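Local coordinates for protein pleckstrin homology domain-containing family M member 2 (Homo sapiens, PDB 3CXB) that binds the Salmonella effector SifA and probably interacts with kinesin, the fragment here being its pleckstrin homology domain, at residues Val71-Ser74 / Asp75-Cys78; Leu81-Ser85 / Glu86-Ala90. All coordinates share one frame; numbering follows the deposited sequence.

Contact 1 (Val71-Ser74 / Asp75-Cys78); sequences VILS and DRPC
The guanidinium of R76 lies against the side chain of L73: CD1 of L73 packs over one face of the group, 3.3 Å from NE of R76, with CZ and NH2 also in contact. At the edge, in the guanidinium plane, CG of P77 closes in. A sharp bend at chi2 (86°) brings the arginine chain round until it runs beside the leucine, both pointing the same way. The turn conformation and the strand hydrogen bonds form the hairpin; the L73-R76 packing covers one side of its end. L73 to R76 form a type II β turn, with D75 in the left-handed region at phi 52°. L73 O and R76 N stand 3.8 Å apart without a hydrogen bond, though the exposed, poorly ordered D75 makes this detail less certain. Where the returning chain comes back alongside the strand, CB of C78 packs on V71 O at 3.5 Å. In the PH fold this is the link between strands 68-73 and 79-82. Backbone hydrogen bonds join V71 to L79 and I72 to G55 and G56 of the flanking strand 54-59, while L73 meets V47 and R76 meets L45, both on strand 45-48.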
# COMPACT_ATOMS: atom_id res chain seq x y z
N VAL B 71 4.21 -1.13 -3.06
CA VAL B 71 5.20 -1.23 -2.00
C VAL B 71 5.89 -2.57 -2.21
O VAL B 71 5.29 -3.60 -1.95
CB VAL B 71 4.54 -1.21 -0.62
CG1 VAL B 71 5.58 -1.38 0.48
CG2 VAL B 71 3.81 0.10 -0.42
N ILE B 72 7.14 -2.55 -2.68
CA ILE B 72 7.90 -3.76 -2.93
C ILE B 72 8.26 -4.52 -1.65
O ILE B 72 8.72 -3.94 -0.67
CB ILE B 72 9.20 -3.46 -3.69
CG1 ILE B 72 8.92 -3.17 -5.17
CG2 ILE B 72 10.10 -4.68 -3.60
CD1 ILE B 72 8.03 -1.99 -5.46
N LEU B 73 8.05 -5.83 -1.67
CA LEU B 73 8.34 -6.66 -0.51
C LEU B 73 9.27 -7.80 -0.87
O LEU B 73 9.18 -8.38 -1.95
CB LEU B 73 7.04 -7.20 0.06
CG LEU B 73 6.06 -6.11 0.51
CD1 LEU B 73 4.73 -6.74 0.88
CD2 LEU B 73 6.63 -5.35 1.69
N SER B 74 10.16 -8.13 0.05
CA SER B 74 11.15 -9.18 -0.13
C SER B 74 10.56 -10.58 -0.08
O SER B 74 9.74 -10.90 0.79
CB SER B 74 12.24 -9.05 0.94
OG SER B 74 12.79 -7.74 0.96
N ASP B 75 11.01 -11.41 -1.02
CA ASP B 75 10.58 -12.80 -1.11
C ASP B 75 9.07 -13.03 -1.12
O ASP B 75 8.60 -14.09 -0.71
CB ASP B 75 11.21 -13.62 0.03
CG ASP B 75 12.73 -13.71 -0.07
OD1 ASP B 75 13.34 -14.36 0.80
OD2 ASP B 75 13.30 -13.14 -1.02
N ARG B 76 8.32 -12.04 -1.58
CA ARG B 76 6.86 -12.15 -1.64
C ARG B 76 6.25 -10.97 -2.43
O ARG B 76 6.80 -9.86 -2.44
CB ARG B 76 6.31 -12.26 -0.22
CG ARG B 76 5.82 -10.99 0.43
CD ARG B 76 4.38 -10.74 0.04
NE ARG B 76 3.68 -9.85 0.95
CZ ARG B 76 2.46 -9.36 0.72
NH1 ARG B 76 1.81 -9.68 -0.39
NH2 ARG B 76 1.88 -8.56 1.60
N PRO B 77 5.12 -11.21 -3.11
CA PRO B 77 4.40 -10.22 -3.91
C PRO B 77 4.18 -8.85 -3.28
O PRO B 77 3.84 -8.73 -2.12
CB PRO B 77 3.09 -10.93 -4.24
CG PRO B 77 2.92 -11.85 -3.09
CD PRO B 77 4.29 -12.41 -2.94
N CYS B 78 4.37 -7.82 -4.10
CA CYS B 78 4.21 -6.43 -3.67
C CYS B 78 2.78 -6.05 -3.31
O CYS B 78 1.82 -6.71 -3.69
CB CYS B 78 4.70 -5.49 -4.78
SG CYS B 78 3.62 -5.40 -6.27

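Contact 2 (Leu81-Ser85 / Glu86-Ala90); sequences LSAES and EAEMA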
# COMPACT_ATOMS: atom_id res chain seq x y z
N LEU B 81 -1.48 -0.77 -4.26
CA LEU B 81 -2.42 0.16 -3.67
C LEU B 81 -2.97 1.14 -4.70
O LEU B 81 -2.42 1.28 -5.79
CB LEU B 81 -1.75 0.94 -2.53
CG LEU B 81 -1.24 0.15 -1.32
CD1 LEU B 81 -0.49 1.08 -0.37
CD2 LEU B 81 -2.41 -0.49 -0.59
N SER B 82 -4.05 1.82 -4.35
CA SER B 82 -4.66 2.79 -5.24
C SER B 82 -5.36 3.86 -4.42
O SER B 82 -6.13 3.54 -3.52
CB SER B 82 -5.68 2.12 -6.16
OG SER B 82 -6.12 3.03 -7.16
N ALA B 83 -5.09 5.13 -4.72
CA ALA B 83 -5.71 6.23 -4.00
C ALA B 83 -6.89 6.75 -4.80
O ALA B 83 -7.25 6.17 -5.82
CB ALA B 83 -4.70 7.34 -3.76
N GLU B 84 -7.50 7.83 -4.34
CA GLU B 84 -8.65 8.39 -5.02
C GLU B 84 -8.26 9.59 -5.88
O GLU B 84 -8.97 9.96 -6.81
CB GLU B 84 -9.73 8.79 -4.00
CG GLU B 84 -9.30 9.86 -3.00
CD GLU B 84 -10.39 10.25 -2.00
OE1 GLU B 84 -11.49 10.67 -2.43
OE2 GLU B 84 -10.16 10.15 -0.77
N SER B 85 -7.11 10.19 -5.56
CA SER B 85 -6.63 11.36 -6.29
C SER B 85 -5.11 11.34 -6.53
O SER B 85 -4.38 10.59 -5.91
CB SER B 85 -7.00 12.63 -5.52
OG SER B 85 -6.45 12.59 -4.21
N GLU B 86 -4.66 12.18 -7.45
CA GLU B 86 -3.25 12.26 -7.77
C GLU B 86 -2.48 12.84 -6.57
O GLU B 86 -1.31 12.53 -6.36
CB GLU B 86 -3.07 13.14 -9.01
CG GLU B 86 -1.67 13.76 -9.22
CD GLU B 86 -0.64 12.76 -9.71
OE1 GLU B 86 -1.03 11.79 -10.39
OE2 GLU B 86 0.56 12.96 -9.43
N ALA B 87 -3.15 13.66 -5.78
CA ALA B 87 -2.50 14.29 -4.63
C ALA B 87 -2.31 13.36 -3.45
O ALA B 87 -1.21 13.24 -2.91
CB ALA B 87 -3.28 15.53 -4.21
N GLU B 88 -3.39 12.70 -3.04
CA GLU B 88 -3.31 11.77 -1.92
C GLU B 88 -2.22 10.74 -2.20
O GLU B 88 -1.38 10.46 -1.34
CB GLU B 88 -4.65 11.06 -1.70
CG GLU B 88 -4.62 10.07 -0.54
CD GLU B 88 -5.95 9.37 -0.29
OE1 GLU B 88 -6.01 8.55 0.67
OE2 GLU B 88 -6.91 9.62 -1.04
N MET B 89 -2.23 10.18 -3.40
CA MET B 89 -1.24 9.19 -3.77
C MET B 89 0.16 9.78 -3.68
O MET B 89 1.07 9.15 -3.16
CB MET B 89 -1.54 8.64 -5.15
CG MET B 89 -0.62 9.13 -6.22
SD MET B 89 0.60 7.90 -6.54
CE MET B 89 -0.04 7.20 -8.14
N ALA B 90 0.35 11.00 -4.17
CA ALA B 90 1.66 11.62 -4.09
C ALA B 90 2.04 11.84 -2.62
O ALA B 90 3.23 11.85 -2.25
CB ALA B 90 1.64 12.94 -4.81
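S85 caps the helix that begins at E86, and its OG accepts the backbone N-H of E88 at 3.3 Å, with a nearly straight N-H...O angle of 162°. A chi1 of 58° swings OG between the backbone N and the carbonyl carbon, where it reaches into the first turn. Immediately beside it S85 O takes a second, weak bond from M89 N, also 3.3 Å long. A first turn has backbone N-H groups with no earlier carbonyl of the helix to meet, and here the N-cap serine supplies an acceptor for one of them. Between these bonds and the strand the packing is close and apolar: CB of A83 faces CB of M89 at 3.7 Å.

The outer side is different in kind. E84, exposed, and E88 cross at about a right angle, their carboxylate planes 53° apart, and OE2 of E84 stands 3.3 Å from OE2 of E88. Two like charges thus lie close on the exposed side, where solvent and a crystal neighbour may set the position of E84. The sequence spacing, serine followed three residues later by glutamate, suits a capping box, but the extended E88 side chain turns toward E84, and E88 OE2 remains 4.6 Å from S85 N. E86, on the exposed first turn, forms a salt bridge with R59 of strand 54-59. The contact thus joins strand 79-82 to the C-terminal helix 86-100 of the PH domain, with M89 packed on F69 of strand 68-73 and E88 touching L6 of strand 2-8.

In the fold
Followed from the N terminus, the chain has already laid down strands 2-8 to 54-59 when strand 68-73 runs into contact 1, which closes the short loop leading back into strand 79-82. That strand, set between 68-73 and 2-8 in the sheet, then ends in contact 2, where the chain turns into helix 86-100. The two contacts are in series, neither nested nor crossed. They come before and at the end of strand 79-82; their centres lie about 20 Å apart, on opposite sides of the chain's centre. Contact 1 ties neighbouring strands together; contact 2 joins the sheet to the C-terminal helix, a hallmark of PH domains.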